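Local coordinates for metallocarboxypeptidase (Trypanosoma cruzi, PDB 3DWC), which is a metallocarboxypeptidase of the M32 family that probably removes C-terminal amino acids with broad specificity, proline excepted, at residues H52-I57 against E92-L97; V385-M390 against L396-N401. One frame throughout, in Å; residues are numbered along the deposited sequence.

Contact 1 of 2, residues H52-I57 against E92-L97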
loop_
_atom_site.group_PDB
_atom_site.type_symbol
_atom_site.label_atom_id
_atom_site.label_comp_id
_atom_site.label_asym_id
_atom_site.label_seq_id
_atom_site.Cartn_x
_atom_site.Cartn_y
_atom_site.Cartn_z
ATOM N N HIS B 52 1.390 -8.602 17.249
ATOM C CA HIS B 52 1.035 -9.988 16.972
ATOM C C HIS B 52 2.290 -10.756 16.557
ATOM O O HIS B 52 2.570 -11.837 17.064
ATOM C CB HIS B 52 -0.067 -10.063 15.911
ATOM C CG HIS B 52 -0.545 -11.457 15.630
ATOM N ND1 HIS B 52 -1.051 -12.279 16.605
ATOM C CD2 HIS B 52 -0.547 -12.183 14.485
ATOM C CE1 HIS B 52 -1.354 -13.451 16.075
ATOM N NE2 HIS B 52 -1.057 -13.418 14.789
ATOM N N MET B 53 3.084 -10.171 15.669
ATOM C CA MET B 53 4.341 -10.803 15.271
ATOM C C MET B 53 5.211 -11.046 16.492
ATOM O O MET B 53 5.783 -12.119 16.640
ATOM C CB MET B 53 5.073 -9.954 14.265
ATOM C CG MET B 53 4.293 -9.768 13.007
ATOM S SD MET B 53 5.159 -8.790 11.799
ATOM C CE MET B 53 6.552 -9.854 11.407
ATOM N N HIS B 54 5.271 -10.076 17.396
ATOM C CA HIS B 54 6.034 -10.236 18.628
ATOM C C HIS B 54 5.547 -11.376 19.540
ATOM O O HIS B 54 6.374 -12.141 20.064
ATOM C CB HIS B 54 6.024 -8.943 19.422
ATOM C CG HIS B 54 6.732 -9.049 20.735
ATOM N ND1 HIS B 54 8.105 -9.067 20.836
ATOM C CD2 HIS B 54 6.257 -9.136 21.999
ATOM C CE1 HIS B 54 8.446 -9.137 22.112
ATOM N NE2 HIS B 54 7.342 -9.189 22.836
ATOM N N ASP B 55 4.230 -11.464 19.755
ATOM C CA ASP B 55 3.624 -12.532 20.543
ATOM C C ASP B 55 3.816 -13.903 19.899
ATOM O O ASP B 55 4.013 -14.892 20.592
ATOM C CB ASP B 55 2.123 -12.295 20.713
ATOM C CG ASP B 55 1.807 -11.105 21.580
ATOM O OD1 ASP B 55 2.714 -10.569 22.245
ATOM O OD2 ASP B 55 0.645 -10.683 21.585
ATOM N N THR B 56 3.764 -13.948 18.571
ATOM C CA THR B 56 3.963 -15.176 17.825
ATOM C C THR B 56 5.377 -15.734 18.005
ATOM O O THR B 56 5.526 -16.905 18.361
ATOM C CB THR B 56 3.658 -14.949 16.332
ATOM O OG1 THR B 56 2.311 -14.490 16.218
ATOM C CG2 THR B 56 3.803 -16.238 15.527
ATOM N N ILE B 57 6.403 -14.902 17.799
ATOM C CA ILE B 57 7.808 -15.366 17.912
ATOM C C ILE B 57 8.263 -15.568 19.356
ATOM O O ILE B 57 9.197 -16.332 19.595
ATOM C CB ILE B 57 8.828 -14.438 17.159
ATOM C CG1 ILE B 57 10.107 -15.242 16.751
ATOM C CG2 ILE B 57 9.157 -13.219 17.984
ATOM C CD1 ILE B 57 11.171 -14.457 15.945
ATOM N N GLU B 92 16.152 -14.997 19.172
ATOM C CA GLU B 92 16.956 -14.306 20.184
ATOM C C GLU B 92 16.846 -12.788 20.067
ATOM O O GLU B 92 16.811 -12.081 21.054
ATOM C CB GLU B 92 18.418 -14.756 20.102
ATOM C CG GLU B 92 18.638 -16.142 20.681
ATOM C CD GLU B 92 20.056 -16.651 20.537
ATOM O OE1 GLU B 92 20.291 -17.838 20.847
ATOM O OE2 GLU B 92 20.936 -15.876 20.114
ATOM N N LEU B 93 16.763 -12.287 18.848
ATOM C CA LEU B 93 16.678 -10.852 18.640
ATOM C C LEU B 93 15.401 -10.251 19.231
ATOM O O LEU B 93 15.406 -9.084 19.615
ATOM C CB LEU B 93 16.786 -10.519 17.152
ATOM C CG LEU B 93 18.182 -10.546 16.512
ATOM C CD1 LEU B 93 18.129 -10.580 14.953
ATOM C CD2 LEU B 93 19.004 -9.364 17.005
ATOM N N GLU B 94 14.305 -11.014 19.262
ATOM C CA GLU B 94 13.041 -10.519 19.850
ATOM C C GLU B 94 12.850 -10.910 21.299
ATOM O O GLU B 94 12.090 -10.271 22.034
ATOM C CB GLU B 94 11.817 -11.008 19.064
ATOM C CG GLU B 94 11.310 -10.013 17.995
ATOM C CD GLU B 94 10.787 -8.685 18.562
ATOM O OE1 GLU B 94 11.180 -7.645 18.011
ATOM O OE2 GLU B 94 9.992 -8.657 19.520
ATOM N N ASN B 95 13.527 -11.961 21.711
ATOM C CA ASN B 95 13.239 -12.571 22.987
ATOM C C ASN B 95 14.168 -12.114 24.106
ATOM O O ASN B 95 13.799 -12.200 25.266
ATOM C CB ASN B 95 13.283 -14.095 22.825
ATOM C CG ASN B 95 12.335 -14.810 23.754
ATOM O OD1 ASN B 95 11.108 -14.714 23.613
ATOM N ND2 ASN B 95 12.892 -15.554 24.705
ATOM N N LEU B 96 15.371 -11.649 23.769
ATOM C CA LEU B 96 16.390 -11.341 24.776
ATOM C C LEU B 96 16.133 -10.024 25.519
ATOM O O LEU B 96 16.700 -9.791 26.576
ATOM C CB LEU B 96 17.807 -11.351 24.158
ATOM C CG LEU B 96 18.687 -12.602 24.334
ATOM C CD1 LEU B 96 17.902 -13.911 24.148
ATOM C CD2 LEU B 96 19.901 -12.573 23.390
ATOM N N LEU B 97 15.282 -9.168 24.977
ATOM C CA LEU B 97 14.917 -7.922 25.634
ATOM C C LEU B 97 13.593 -8.104 26.382
ATOM O O LEU B 97 12.579 -8.428 25.755
ATOM C CB LEU B 97 14.732 -6.811 24.590
ATOM C CG LEU B 97 15.939 -6.346 23.758
ATOM C CD1 LEU B 97 15.626 -4.996 23.159
ATOM C CD2 LEU B 97 17.217 -6.260 24.580
#

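Contact 2 of 2, residues V385-M390 against L396-N401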
loop_
_atom_site.group_PDB
_atom_site.type_symbol
_atom_site.label_atom_id
_atom_site.label_comp_id
_atom_site.label_asym_id
_atom_site.label_seq_id
_atom_site.Cartn_x
_atom_site.Cartn_y
_atom_site.Cartn_z
ATOM N N VAL B 385 34.744 16.100 21.297
ATOM C CA VAL B 385 35.392 14.994 20.606
ATOM C C VAL B 385 34.979 14.922 19.119
ATOM O O VAL B 385 35.769 14.524 18.287
ATOM C CB VAL B 385 35.046 13.659 21.307
ATOM C CG1 VAL B 385 35.622 12.483 20.538
ATOM C CG2 VAL B 385 35.553 13.662 22.775
ATOM N N TRP B 386 33.742 15.306 18.809
ATOM C CA TRP B 386 33.262 15.397 17.421
ATOM C C TRP B 386 34.105 16.383 16.643
ATOM O O TRP B 386 34.536 16.099 15.518
ATOM C CB TRP B 386 31.821 15.883 17.390
ATOM C CG TRP B 386 31.186 15.730 16.072
ATOM C CD1 TRP B 386 31.330 16.534 14.988
ATOM C CD2 TRP B 386 30.284 14.703 15.699
ATOM N NE1 TRP B 386 30.567 16.063 13.943
ATOM C CE2 TRP B 386 29.916 14.934 14.357
ATOM C CE3 TRP B 386 29.751 13.593 16.364
ATOM C CZ2 TRP B 386 29.045 14.110 13.674
ATOM C CZ3 TRP B 386 28.866 12.750 15.662
ATOM C CH2 TRP B 386 28.522 13.029 14.347
ATOM N N ASN B 387 34.340 17.539 17.272
ATOM C CA ASN B 387 35.183 18.592 16.715
ATOM C C ASN B 387 36.651 18.167 16.548
ATOM O O ASN B 387 37.291 18.480 15.535
ATOM C CB ASN B 387 35.096 19.839 17.588
ATOM C CG ASN B 387 36.017 20.945 17.108
ATOM O OD1 ASN B 387 35.842 21.485 16.019
ATOM N ND2 ASN B 387 37.023 21.263 17.909
ATOM N N GLU B 388 37.193 17.493 17.561
ATOM C CA GLU B 388 38.570 16.988 17.507
ATOM C C GLU B 388 38.785 16.084 16.302
ATOM O O GLU B 388 39.754 16.214 15.552
ATOM C CB GLU B 388 38.898 16.183 18.765
ATOM C CG GLU B 388 39.163 17.017 20.010
ATOM C CD GLU B 388 39.453 16.155 21.240
ATOM O OE1 GLU B 388 40.018 16.684 22.237
ATOM O OE2 GLU B 388 39.115 14.946 21.209
ATOM N N LYS B 389 37.876 15.127 16.164
ATOM C CA LYS B 389 37.934 14.144 15.104
ATOM C C LYS B 389 37.712 14.791 13.747
ATOM O O LYS B 389 38.382 14.432 12.787
ATOM C CB LYS B 389 36.942 13.014 15.389
ATOM C CG LYS B 389 37.443 12.101 16.539
ATOM C CD LYS B 389 36.431 11.081 17.043
ATOM C CE LYS B 389 37.018 10.187 18.147
ATOM N NZ LYS B 389 38.300 9.491 17.756
ATOM N N MET B 390 36.813 15.773 13.688
ATOM C CA MET B 390 36.480 16.453 12.422
ATOM C C MET B 390 37.671 17.243 11.880
ATOM O O MET B 390 37.984 17.163 10.684
ATOM C CB MET B 390 35.249 17.374 12.592
ATOM C CG MET B 390 33.899 16.658 12.539
ATOM S SD MET B 390 33.502 15.820 10.953
ATOM C CE MET B 390 33.518 17.203 9.782
ATOM N N LEU B 396 38.254 20.135 9.229
ATOM C CA LEU B 396 37.187 21.099 9.464
ATOM C C LEU B 396 36.757 21.150 10.917
ATOM O O LEU B 396 36.722 20.125 11.588
ATOM C CB LEU B 396 35.980 20.742 8.606
ATOM C CG LEU B 396 36.202 20.770 7.094
ATOM C CD1 LEU B 396 34.921 20.330 6.422
ATOM C CD2 LEU B 396 36.641 22.173 6.612
ATOM N N GLU B 397 36.412 22.361 11.374
ATOM C CA GLU B 397 35.932 22.621 12.740
ATOM C C GLU B 397 34.415 22.625 12.844
ATOM O O GLU B 397 33.729 23.125 11.955
ATOM C CB GLU B 397 36.384 24.002 13.216
ATOM C CG GLU B 397 37.875 24.164 13.406
ATOM C CD GLU B 397 38.224 25.420 14.191
ATOM O OE1 GLU B 397 39.438 25.654 14.389
ATOM O OE2 GLU B 397 37.290 26.156 14.623
ATOM N N THR B 398 33.919 22.139 13.987
ATOM C CA THR B 398 32.501 22.177 14.346
ATOM C C THR B 398 32.214 22.819 15.711
ATOM O O THR B 398 31.046 22.933 16.094
ATOM C CB THR B 398 31.910 20.746 14.390
ATOM O OG1 THR B 398 32.556 19.991 15.426
ATOM C CG2 THR B 398 32.082 20.034 13.044
ATOM N N LEU B 399 33.253 23.219 16.448
ATOM C CA LEU B 399 33.062 23.815 17.791
ATOM C C LEU B 399 32.043 24.936 17.689
ATOM O O LEU B 399 32.221 25.873 16.898
ATOM C CB LEU B 399 34.377 24.329 18.402
ATOM C CG LEU B 399 34.348 24.625 19.917
ATOM C CD1 LEU B 399 35.626 24.153 20.602
ATOM C CD2 LEU B 399 34.121 26.110 20.212
ATOM N N GLY B 400 30.942 24.776 18.430
ATOM C CA GLY B 400 29.862 25.772 18.477
ATOM C C GLY B 400 28.796 25.543 17.429
ATOM O O GLY B 400 27.775 26.214 17.436
ATOM N N ASN B 401 29.041 24.589 16.532
ATOM C CA ASN B 401 28.117 24.246 15.440
ATOM C C ASN B 401 27.653 22.803 15.561
ATOM O O ASN B 401 27.977 21.950 14.730
ATOM C CB ASN B 401 28.775 24.456 14.071
ATOM C CG ASN B 401 27.781 24.377 12.926
ATOM O OD1 ASN B 401 26.633 23.991 13.114
ATOM N ND2 ASN B 401 28.224 24.750 11.729
#

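Contact 1 of 2, residues H52-I57 against E92-L97
Glu94 is the residue of 92-97 that meets 52-57, gripping His54 with its carboxylate and Ile57 with its methylenes. It points at the partner helix, a place that suits a long side chain with an apolar stem and a charged end. Its CB lies 3.6 Å from Ile57 CG2, the two side chains crossing at about a right angle, and the same methyl also packs against Glu94 CG. The bend at CG (chi2 -64°) then swings the carboxylate toward the imidazole. Here His54 ND1 donates a hydrogen bond to Glu94 OE2; the modelled length of 2.3 Å is too short to be trusted in detail. OE2 arrives at the edge of the ring, near its plane, while the carboxylate as a whole stands almost perpendicular to the ring (86°). The His54 ring swings out beside its own carbonyl carbon (chi1 177°) and so reaches across from the last turn of helix 39-57. The contact thus ties helix 39-57, whose His52 stacks on His52 of the second subunit, to helix 78-95 in the largely helical M32 fold by a His-carboxylate hydrogen bond. Glu99 OE1 is hydrogen-bonded to His54 NE2, so both ring nitrogens have a carboxylate near them. Leu93 and, further along, the buried Leu97 set this end of helix 78-95 against Leu145 and Arg146 of helix 125-147.

Contact 2 of 2, residues V385-M390 against L396-N401
Asn387 OD1 accepts two successive backbone N-H groups, those of Thr398 and Leu399, and so fastens the chain that follows helix 382-394 back onto the helix. The Thr398 N to Asn387 OD1 bond is the firmer, 2.9 Å long with an N-H...O angle of 162°, and its donor lies in the carbonyl plane. Leu399 N makes a weak, more bent bond to Asn387 OD1, 3.1 Å. Asparagine suits the place because its short amide, thrown out with CG anti to the backbone N (chi1 177°), holds its oxygen level with the passing chain. A further weak bond joins Leu396 N to Met390 O at 3.3 Å. Beyond the amide, Thr398 begins a type II beta turn ending at Asn401, with Gly400 at the third position, where the positive phi (90°) is easily adopted without a side chain. Thr398 faces the helix with both branches: OG1 sits 3.3 Å from Asn387 CB and near the plane of the Trp386 indole, at its CD1 edge, while CG2 packs 3.9 Å from Met390 CG. The flexible Met390 chain, folded at chi2 and chi3, brings CE to 4.5 Å from Leu396 CB. Leu348 touches Met390, Leu396 and Thr398, and Trp386 touches Leu364 and Ile368 of helix 358-374. One amide oxygen thus accepts one good and one weak main-chain N-H from an irregular segment, standing in for regular helix or sheet partners.

How the contacts relate
Contacts 1 and 2 are separate anchor points: contact 1 is completed early in the sequence, well before contact 2 begins. Their centres lie 40 Å apart and their nearest atoms about 23 Å, so neither touches the other. Both sit peripherally, with centres 24 Å and 25 Å from the centre of the chain, and both are away from the cobalt site of His267, His271 and Glu298 and from the glycine pocket. Contact 1 joins two helices through a histidine-carboxylate hydrogen bond, whereas contact 2 pins a loop to its preceding helix through main-chain donors. They differ in surroundings too: His52, at the start of 52-57, meets the second subunit, while no other chain touches 385-390 or 396-401.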